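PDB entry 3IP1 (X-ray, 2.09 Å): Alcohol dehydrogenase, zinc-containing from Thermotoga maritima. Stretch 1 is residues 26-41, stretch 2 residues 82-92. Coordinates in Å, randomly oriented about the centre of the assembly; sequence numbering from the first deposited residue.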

# COMPACT_ATOMS: atom_id res chain seq x y z
N GLU A 26 30.59 12.19 -27.68
CA GLU A 26 30.86 12.10 -29.10
C GLU A 26 31.93 11.04 -29.41
O GLU A 26 33.05 11.13 -28.91
CB GLU A 26 31.28 13.48 -29.58
CG GLU A 26 30.55 13.95 -30.82
CD GLU A 26 31.14 13.37 -32.09
OE1 GLU A 26 32.27 12.85 -32.01
OE2 GLU A 26 30.49 13.44 -33.16
N GLY A 27 31.58 10.02 -30.18
CA GLY A 27 32.54 8.97 -30.57
C GLY A 27 32.64 7.80 -29.60
O GLY A 27 33.27 6.77 -29.90
N LYS A 28 32.00 7.94 -28.43
CA LYS A 28 32.20 7.01 -27.33
C LYS A 28 30.94 6.43 -26.69
O LYS A 28 30.90 5.24 -26.36
CB LYS A 28 33.04 7.67 -26.26
CG LYS A 28 34.46 7.97 -26.70
CD LYS A 28 35.21 8.65 -25.57
CE LYS A 28 36.61 9.08 -25.99
NZ LYS A 28 37.05 10.21 -25.11
N LEU A 29 29.92 7.26 -26.50
CA LEU A 29 28.78 6.90 -25.67
C LEU A 29 27.51 7.59 -26.13
O LEU A 29 27.48 8.80 -26.32
CB LEU A 29 29.04 7.26 -24.19
CG LEU A 29 27.93 6.97 -23.16
CD1 LEU A 29 27.91 5.51 -22.77
CD2 LEU A 29 28.09 7.83 -21.90
N THR A 30 26.44 6.82 -26.26
CA THR A 30 25.13 7.41 -26.52
C THR A 30 24.02 6.72 -25.74
O THR A 30 24.11 5.52 -25.45
CB THR A 30 24.77 7.44 -28.04
OG1 THR A 30 23.51 8.11 -28.22
CG2 THR A 30 24.65 6.05 -28.61
N TRP A 31 22.97 7.49 -25.43
CA TRP A 31 21.74 6.93 -24.87
C TRP A 31 20.82 6.36 -25.96
O TRP A 31 19.88 5.63 -25.65
CB TRP A 31 21.01 7.95 -23.98
CG TRP A 31 21.57 7.90 -22.57
CD1 TRP A 31 22.71 8.51 -22.11
CD2 TRP A 31 21.02 7.18 -21.47
NE1 TRP A 31 22.90 8.20 -20.77
CE2 TRP A 31 21.88 7.38 -20.36
CE3 TRP A 31 19.88 6.36 -21.32
CZ2 TRP A 31 21.62 6.80 -19.10
CZ3 TRP A 31 19.63 5.78 -20.06
CH2 TRP A 31 20.50 6.02 -18.97
N LEU A 32 21.15 6.65 -27.23
CA LEU A 32 20.37 6.17 -28.39
C LEU A 32 21.14 5.27 -29.38
O LEU A 32 21.41 5.64 -30.53
CB LEU A 32 19.72 7.35 -29.12
CG LEU A 32 18.59 8.08 -28.39
CD1 LEU A 32 18.22 9.35 -29.15
CD2 LEU A 32 17.35 7.15 -28.19
N GLY A 33 21.46 4.06 -28.92
CA GLY A 33 22.29 3.13 -29.69
C GLY A 33 22.00 3.05 -31.17
O GLY A 33 22.88 3.27 -32.01
N SER A 34 20.75 2.74 -31.50
CA SER A 34 20.38 2.42 -32.86
C SER A 34 20.41 3.63 -33.79
O SER A 34 20.35 3.49 -35.00
CB SER A 34 19.02 1.75 -32.89
OG SER A 34 18.06 2.62 -32.36
N LYS A 35 20.51 4.83 -33.22
CA LYS A 35 20.62 6.06 -34.00
C LYS A 35 22.08 6.42 -34.29
O LYS A 35 22.33 7.39 -35.01
CB LYS A 35 19.97 7.23 -33.25
CG LYS A 35 18.50 7.04 -32.93
CD LYS A 35 17.67 6.93 -34.21
CE LYS A 35 16.22 7.27 -33.95
NZ LYS A 35 15.41 7.05 -35.18
N VAL A 36 23.02 5.66 -33.73
CA VAL A 36 24.42 6.07 -33.72
C VAL A 36 25.40 5.00 -34.20
O VAL A 36 26.20 5.23 -35.11
CB VAL A 36 24.82 6.53 -32.31
CG1 VAL A 36 26.34 6.76 -32.21
CG2 VAL A 36 24.06 7.81 -31.95
N TRP A 37 25.35 3.83 -33.57
CA TRP A 37 26.31 2.77 -33.82
C TRP A 37 25.97 1.96 -35.06
O TRP A 37 24.84 1.50 -35.25
CB TRP A 37 26.46 1.87 -32.59
CG TRP A 37 26.89 2.58 -31.34
CD1 TRP A 37 26.12 2.81 -30.24
CD2 TRP A 37 28.18 3.17 -31.05
NE1 TRP A 37 26.84 3.48 -29.29
CE2 TRP A 37 28.11 3.72 -29.76
CE3 TRP A 37 29.39 3.28 -31.77
CZ2 TRP A 37 29.20 4.37 -29.14
CZ3 TRP A 37 30.47 3.92 -31.16
CH2 TRP A 37 30.37 4.45 -29.85
N ARG A 38 26.99 1.76 -35.89
CA ARG A 38 26.83 1.11 -37.19
C ARG A 38 27.90 0.02 -37.40
O ARG A 38 29.03 0.17 -36.92
CB ARG A 38 26.95 2.18 -38.26
CG ARG A 38 26.25 1.88 -39.55
CD ARG A 38 26.26 3.13 -40.40
NE ARG A 38 25.47 2.95 -41.60
CZ ARG A 38 25.49 3.79 -42.63
NH1 ARG A 38 26.27 4.87 -42.59
NH2 ARG A 38 24.73 3.55 -43.68
N TYR A 39 27.55 -1.03 -38.13
CA TYR A 39 28.45 -2.14 -38.49
C TYR A 39 29.10 -2.81 -37.27
O TYR A 39 30.31 -2.90 -37.19
CB TYR A 39 29.54 -1.70 -39.49
CG TYR A 39 29.01 -0.81 -40.62
CD1 TYR A 39 28.11 -1.31 -41.57
CD2 TYR A 39 29.39 0.52 -40.71
CE1 TYR A 39 27.61 -0.49 -42.59
CE2 TYR A 39 28.91 1.34 -41.74
CZ TYR A 39 28.02 0.82 -42.66
OH TYR A 39 27.55 1.63 -43.66
N PRO A 40 28.28 -3.28 -36.32
CA PRO A 40 28.88 -3.85 -35.11
C PRO A 40 29.61 -5.15 -35.43
O PRO A 40 29.24 -5.86 -36.36
CB PRO A 40 27.67 -4.15 -34.23
CG PRO A 40 26.56 -4.44 -35.26
CD PRO A 40 26.82 -3.45 -36.34
N GLU A 41 30.65 -5.45 -34.67
CA GLU A 41 31.33 -6.71 -34.84
C GLU A 41 31.78 -7.24 -33.48
O GLU A 41 32.36 -6.52 -32.67
CB GLU A 41 32.52 -6.56 -35.79
CG GLU A 41 33.26 -7.89 -35.98
CD GLU A 41 34.63 -7.74 -36.64
OE1 GLU A 41 35.32 -8.78 -36.77
OE2 GLU A 41 35.01 -6.60 -37.01
N TYR A 82 22.83 -0.08 -38.99
CA TYR A 82 22.68 0.38 -37.59
C TYR A 82 22.25 -0.76 -36.68
O TYR A 82 21.42 -1.58 -37.07
CB TYR A 82 21.70 1.56 -37.47
CG TYR A 82 22.27 2.79 -38.10
CD1 TYR A 82 23.06 3.67 -37.37
CD2 TYR A 82 22.07 3.06 -39.47
CE1 TYR A 82 23.62 4.79 -37.96
CE2 TYR A 82 22.62 4.19 -40.07
CZ TYR A 82 23.40 5.03 -39.31
OH TYR A 82 23.96 6.14 -39.88
N ILE A 83 22.81 -0.79 -35.47
CA ILE A 83 22.43 -1.79 -34.46
C ILE A 83 20.93 -1.67 -34.14
O ILE A 83 20.34 -0.59 -34.30
CB ILE A 83 23.27 -1.69 -33.17
CG1 ILE A 83 22.86 -0.47 -32.34
CG2 ILE A 83 24.76 -1.64 -33.51
CD1 ILE A 83 23.64 -0.28 -31.06
N LEU A 84 20.31 -2.79 -33.73
CA LEU A 84 18.89 -2.81 -33.40
C LEU A 84 18.63 -2.29 -31.97
O LEU A 84 17.63 -1.66 -31.71
CB LEU A 84 18.31 -4.23 -33.61
CG LEU A 84 18.26 -4.79 -35.05
CD1 LEU A 84 17.27 -5.97 -35.16
CD2 LEU A 84 17.90 -3.72 -36.08
N TYR A 85 19.58 -2.53 -31.07
CA TYR A 85 19.44 -2.07 -29.69
C TYR A 85 19.34 -0.55 -29.57
O TYR A 85 20.27 0.19 -29.93
CB TYR A 85 20.55 -2.62 -28.80
CG TYR A 85 20.34 -2.31 -27.34
CD1 TYR A 85 19.35 -2.98 -26.60
CD2 TYR A 85 21.09 -1.34 -26.71
CE1 TYR A 85 19.13 -2.67 -25.24
CE2 TYR A 85 20.89 -1.02 -25.37
CZ TYR A 85 19.92 -1.68 -24.64
OH TYR A 85 19.75 -1.36 -23.32
N PRO A 86 18.22 -0.07 -29.02
CA PRO A 86 17.94 1.37 -29.05
C PRO A 86 18.47 2.18 -27.87
O PRO A 86 18.38 3.41 -27.90
CB PRO A 86 16.40 1.42 -29.10
CG PRO A 86 15.95 0.11 -28.40
CD PRO A 86 17.11 -0.86 -28.44
N GLY A 87 19.05 1.51 -26.86
CA GLY A 87 19.41 2.16 -25.60
C GLY A 87 20.87 2.56 -25.39
O GLY A 87 21.65 2.70 -26.34
N LEU A 88 21.22 2.78 -24.12
CA LEU A 88 22.56 3.18 -23.70
C LEU A 88 23.64 2.19 -24.14
O LEU A 88 23.56 1.00 -23.86
CB LEU A 88 22.58 3.34 -22.18
CG LEU A 88 23.89 3.73 -21.50
CD1 LEU A 88 24.27 5.18 -21.87
CD2 LEU A 88 23.75 3.56 -20.00
N THR A 89 24.66 2.72 -24.82
CA THR A 89 25.72 1.92 -25.42
C THR A 89 27.02 2.73 -25.51
O THR A 89 27.03 3.85 -26.04
CB THR A 89 25.31 1.42 -26.83
OG1 THR A 89 24.52 2.44 -27.47
CG2 THR A 89 24.47 0.15 -26.74
N GLY A 90 28.11 2.17 -24.99
CA GLY A 90 29.43 2.81 -25.01
C GLY A 90 30.44 1.82 -25.57
O GLY A 90 30.94 0.98 -24.84
N PHE A 91 30.73 1.91 -26.87
CA PHE A 91 31.61 0.95 -27.58
C PHE A 91 33.02 1.50 -27.82
O PHE A 91 33.18 2.70 -28.06
CB PHE A 91 30.98 0.53 -28.92
CG PHE A 91 29.62 -0.15 -28.78
CD1 PHE A 91 29.37 -1.06 -27.75
CD2 PHE A 91 28.60 0.10 -29.71
CE1 PHE A 91 28.14 -1.67 -27.63
CE2 PHE A 91 27.37 -0.52 -29.61
CZ PHE A 91 27.13 -1.42 -28.57
N PRO A 92 34.05 0.63 -27.81
CA PRO A 92 33.97 -0.84 -27.64
C PRO A 92 33.70 -1.23 -26.19
O PRO A 92 33.97 -0.44 -25.29
CB PRO A 92 35.35 -1.33 -28.08
CG PRO A 92 36.26 -0.14 -27.86
CD PRO A 92 35.42 1.07 -28.15
O HOH W 1 34.37 4.44 -29.68
O HOH W 2 17.96 4.56 -30.34

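The contact is anchored by backbone hydrogen bonds at a few points along the chains, with no continuous sheet. Thr30 and Thr89 form a single antiparallel bridge: Thr30 N donates to Thr89 O at 3.0 Å and nearly straight, and Thr89 N returns the bond to Thr30 O at 2.9 Å. A second clamp closes where Gly33 N donates to Gly87 O at 2.9 Å, and a third where Ile83 N donates to Trp37 O at 3.1 Å, beside the bridge between Arg38 and Tyr82. Between the first and last of these the register slips by one residue, and the loops take up the difference.

Side chains reinforce the backbone. Thr89, with chi1 in p, turns its hydroxyl back so that OG1 donates to its own stretch at Gly87 O, 3.1 Å away; that carbonyl therefore serves both stretches. Trp37 NE1 reaches across to Thr89 O at 3.3 Å, giving an indole buried in the contact a polar partner. Within stretch 1, Thr30 OG1 accepts from Leu32 N at 2.9 Å, steadying the chain as it leaves the bridge.

Gly33 shows most clearly how residue type follows from space. A CB there would point toward stretch 2 and lie 2.6 Å from Tyr85 O and 3.0 Å from Thr89 OG1, so the close approach depends on its absence. Gly90 is also closely packed: its CA lies 3.1 Å from Lys28 O in a CA-H...O contact, and a CB would sit tight against Leu29 CD1.

Two waters extend the polar network. One donates to both Gly27 O and Phe91 O, at 2.6 and 2.7 Å, joining two carbonyls that could not bond each other. The other links Ser34 OG, at 2.8 Å, to Pro86 O, at 2.7 Å.

Outward from these bonds, aromatic faces do much of the packing. Phe91 presents its edge to the face of Trp37, with Trp37 CD2 and Phe91 CD2 3.4 Å apart, while Phe91 CB sits over the six-membered ring. Ile83 CD1 meets Trp37 CB at 3.9 Å, and its CG2 meets Pro40 CG at 3.8 Å, so Ile83 packs against both Trp37 and Pro40. Leu88 CD1 lies over the five-membered ring of Trp31, 3.6 Å from CE2, and also touches Leu29 CD1 at 3.8 Å. Near the other end, the extended Arg38 lays its aliphatic CD over the face of Tyr82, with NE 3.5 Å from Tyr82 CE2. Summed over both sides, the contact buries 1001 Å².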